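Long-range contact in periplasmic binding protein (Sulfurospirillum deleyianum, PDB 4PAG), which probably captures a solute in the periplasm and delivers it to an ABC transporter, as relatives do for iron-siderophore complexes and vitamin B12: residues T21-S26 / V92-D97. Residues are numbered along the deposited sequence; the frame is centred on the assembly and turned at random.
Sequences TRIYGS and VIITWD
The ring of Tyr24 lies alongside Ile93, with CG1 of the isoleucine at its edge, in the ring plane, and CG2 approaching CD2 obliquely at 3.7 Å. CG is anti to the backbone N (chi1 169°), beside the carbonyl carbon, and the hydroxyl hydrogen-bonds to Gly72 O. On the other side, branched aliphatic residues suit a buried surface: Ile23 CG1 runs beside Val92 CG1, and its CD1 reaches CG1 of Ile94 at 3.8 Å. The parallel strands are joined by a weak bond from Tyr24 N to Val92 O, then by Ile94 N to Tyr24 O (2.9 Å, 165°) and Ser26 N to Ile94 O (2.8 Å); Gly25 CA adds a CA-H...O contact to that last oxygen at 3.4 Å. Beyond them OG of Ser26, small and polar, accepts a hydrogen bond from Trp96 N at 3.1 Å, bent to 136°. An alanine here would probably leave the Trp96 N-H without this acceptor. Strand 23-25 is an outer strand of a three-stranded parallel sheet, with 92-96 central and 116-119 beyond; helix 28-37 covers the Ile23 and Ile94 face and helix 99-112 packs against Ile93 on the opposite one, the alpha/beta build of a periplasmic binding protein lobe.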
ATOM      1  N   THR A  21     -15.964 -17.760   8.297  1.00 24.99           N
ATOM      2  CA  THR A  21     -17.022 -17.148   7.497  1.00 26.18           C
ATOM      3  C   THR A  21     -17.180 -15.651   7.787  1.00 23.15           C
ATOM      4  O   THR A  21     -17.872 -14.955   7.053  1.00 22.17           O
ATOM      5  CB  THR A  21     -18.366 -17.842   7.757  1.00 30.61           C
ATOM      6  OG1 THR A  21     -18.737 -17.636   9.121  1.00 32.08           O
ATOM      7  CG2 THR A  21     -18.266 -19.349   7.474  1.00 33.02           C
ATOM      8  N   ARG A  22     -16.546 -15.169   8.857  1.00 22.97           N
ATOM      9  CA  ARG A  22     -16.580 -13.751   9.235  1.00 21.99           C
ATOM     10  C   ARG A  22     -15.175 -13.326   9.649  1.00 19.63           C
ATOM     11  O   ARG A  22     -14.579 -13.939  10.526  1.00 19.70           O
ATOM     12  CB  ARG A  22     -17.559 -13.520  10.396  1.00 23.84           C
ATOM     13  CG  ARG A  22     -18.976 -14.028  10.148  1.00 27.34           C
ATOM     14  CD  ARG A  22     -19.902 -13.753  11.330  1.00 31.55           C
ATOM     15  NE  ARG A  22     -20.130 -12.318  11.532  1.00 35.75           N
ATOM     16  CZ  ARG A  22     -20.983 -11.565  10.827  1.00 36.51           C
ATOM     17  NH1 ARG A  22     -21.725 -12.090   9.852  1.00 39.89           N
ATOM     18  NH2 ARG A  22     -21.098 -10.269  11.098  1.00 33.35           N
ATOM     19  N   ILE A  23     -14.643 -12.286   9.015  1.00 17.83           N
ATOM     20  CA  ILE A  23     -13.277 -11.845   9.294  1.00 17.04           C
ATOM     21  C   ILE A  23     -13.229 -10.323   9.289  1.00 16.00           C
ATOM     22  O   ILE A  23     -14.055  -9.677   8.661  1.00 15.11           O
ATOM     23  CB  ILE A  23     -12.278 -12.446   8.270  1.00 17.67           C
ATOM     24  CG1 ILE A  23     -10.828 -12.277   8.730  1.00 18.71           C
ATOM     25  CG2 ILE A  23     -12.453 -11.831   6.885  1.00 17.23           C
ATOM     26  CD1 ILE A  23      -9.848 -13.160   7.973  1.00 18.20           C
ATOM     27  N   TYR A  24     -12.274  -9.762  10.014  1.00 16.14           N
ATOM     28  CA  TYR A  24     -12.094  -8.320  10.087  1.00 17.05           C
ATOM     29  C   TYR A  24     -10.602  -8.018  10.031  1.00 16.65           C
ATOM     30  O   TYR A  24      -9.806  -8.667  10.707  1.00 17.09           O
ATOM     31  CB  TYR A  24     -12.726  -7.789  11.377  1.00 18.54           C
ATOM     32  CG  TYR A  24     -12.401  -6.354  11.723  1.00 20.17           C
ATOM     33  CD1 TYR A  24     -12.922  -5.295  10.989  1.00 20.12           C
ATOM     34  CD2 TYR A  24     -11.576  -6.055  12.807  1.00 23.25           C
ATOM     35  CE1 TYR A  24     -12.616  -3.977  11.315  1.00 20.91           C
ATOM     36  CE2 TYR A  24     -11.273  -4.747  13.142  1.00 25.67           C
ATOM     37  CZ  TYR A  24     -11.796  -3.707  12.393  1.00 25.18           C
ATOM     38  OH  TYR A  24     -11.487  -2.399  12.738  1.00 28.03           O
ATOM     39  N   GLY A  25     -10.234  -7.055   9.193  1.00 16.42           N
ATOM     40  CA  GLY A  25      -8.865  -6.562   9.129  1.00 16.94           C
ATOM     41  C   GLY A  25      -8.752  -5.283   9.931  1.00 16.84           C
ATOM     42  O   GLY A  25      -9.642  -4.443   9.881  1.00 18.22           O
ATOM     43  N   SER A  26      -7.646  -5.137  10.655  1.00 16.76           N
ATOM     44  CA  SER A  26      -7.473  -4.040  11.613  1.00 18.13           C
ATOM     45  C   SER A  26      -7.242  -2.663  10.971  1.00 16.54           C
ATOM     46  O   SER A  26      -7.397  -1.633  11.631  1.00 16.34           O
ATOM     47  CB  SER A  26      -6.307  -4.365  12.551  1.00 19.40           C
ATOM     48  OG  SER A  26      -5.057  -4.194  11.894  1.00 22.06           O
ATOM     49  N   VAL A  92     -12.160 -14.264  13.411  1.00 23.69           N
ATOM     50  CA  VAL A  92     -10.782 -13.878  13.681  1.00 20.81           C
ATOM     51  C   VAL A  92     -10.560 -12.439  13.206  1.00 19.47           C
ATOM     52  O   VAL A  92     -11.257 -11.966  12.302  1.00 17.85           O
ATOM     53  CB  VAL A  92      -9.792 -14.864  13.011  1.00 21.09           C
ATOM     54  CG1 VAL A  92      -9.859 -14.759  11.493  1.00 21.73           C
ATOM     55  CG2 VAL A  92      -8.372 -14.649  13.511  1.00 19.84           C
ATOM     56  N   ILE A  93      -9.627 -11.747  13.854  1.00 18.73           N
ATOM     57  CA  ILE A  93      -9.197 -10.412  13.445  1.00 19.21           C
ATOM     58  C   ILE A  93      -7.742 -10.520  12.994  1.00 18.14           C
ATOM     59  O   ILE A  93      -6.924 -11.136  13.667  1.00 18.20           O
ATOM     60  CB  ILE A  93      -9.306  -9.399  14.605  1.00 21.13           C
ATOM     61  CG1 ILE A  93     -10.768  -9.247  15.037  1.00 23.28           C
ATOM     62  CG2 ILE A  93      -8.724  -8.042  14.203  1.00 21.19           C
ATOM     63  CD1 ILE A  93     -10.955  -8.427  16.294  1.00 24.60           C
ATOM     64  N   ILE A  94      -7.437  -9.948  11.838  1.00 18.03           N
ATOM     65  CA  ILE A  94      -6.088  -9.914  11.326  1.00 17.46           C
ATOM     66  C   ILE A  94      -5.572  -8.493  11.510  1.00 17.43           C
ATOM     67  O   ILE A  94      -6.204  -7.544  11.052  1.00 19.08           O
ATOM     68  CB  ILE A  94      -6.035 -10.283   9.831  1.00 17.73           C
ATOM     69  CG1 ILE A  94      -6.753 -11.613   9.550  1.00 19.95           C
ATOM     70  CG2 ILE A  94      -4.595 -10.344   9.361  1.00 16.87           C
ATOM     71  CD1 ILE A  94      -6.168 -12.821  10.252  1.00 21.35           C
ATOM     72  N   THR A  95      -4.432  -8.347  12.179  1.00 17.10           N
ATOM     73  CA  THR A  95      -3.872  -7.027  12.447  1.00 17.07           C
ATOM     74  C   THR A  95      -2.551  -6.758  11.735  1.00 18.12           C
ATOM     75  O   THR A  95      -1.884  -7.669  11.231  1.00 18.52           O
ATOM     76  CB  THR A  95      -3.689  -6.771  13.957  1.00 17.54           C
ATOM     77  OG1 THR A  95      -2.543  -7.474  14.445  1.00 18.70           O
ATOM     78  CG2 THR A  95      -4.912  -7.203  14.729  1.00 18.03           C
ATOM     79  N   TRP A  96      -2.196  -5.476  11.714  1.00 16.74           N
ATOM     80  CA  TRP A  96      -0.966  -4.979  11.106  1.00 17.23           C
ATOM     81  C   TRP A  96       0.156  -4.993  12.157  1.00 17.29           C
ATOM     82  O   TRP A  96       0.089  -4.284  13.150  1.00 18.51           O
ATOM     83  CB  TRP A  96      -1.267  -3.573  10.581  1.00 16.97           C
ATOM     84  CG  TRP A  96      -0.193  -2.833   9.865  1.00 17.90           C
ATOM     85  CD1 TRP A  96       1.054  -3.269   9.531  1.00 18.59           C
ATOM     86  CD2 TRP A  96      -0.309  -1.507   9.348  1.00 17.76           C
ATOM     87  NE1 TRP A  96       1.733  -2.277   8.860  1.00 18.58           N
ATOM     88  CE2 TRP A  96       0.917  -1.184   8.741  1.00 18.99           C
ATOM     89  CE3 TRP A  96      -1.324  -0.546   9.375  1.00 19.06           C
ATOM     90  CZ2 TRP A  96       1.150   0.054   8.140  1.00 19.09           C
ATOM     91  CZ3 TRP A  96      -1.096   0.683   8.774  1.00 19.16           C
ATOM     92  CH2 TRP A  96       0.136   0.973   8.173  1.00 19.81           C
ATOM     93  N   ASP A  97       1.161  -5.843  11.942  1.00 18.27           N
ATOM     94  CA  ASP A  97       2.280  -6.004  12.878  1.00 20.93           C
ATOM     95  C   ASP A  97       3.352  -4.960  12.587  1.00 21.31           C
ATOM     96  O   ASP A  97       4.270  -5.213  11.804  1.00 22.20           O
ATOM     97  CB  ASP A  97       2.872  -7.420  12.754  1.00 22.56           C
ATOM     98  CG  ASP A  97       4.050  -7.668  13.691  1.00 23.92           C
ATOM     99  OD1 ASP A  97       4.408  -6.778  14.491  1.00 21.84           O
ATOM    100  OD2 ASP A  97       4.617  -8.782  13.623  1.00 27.55           O
TER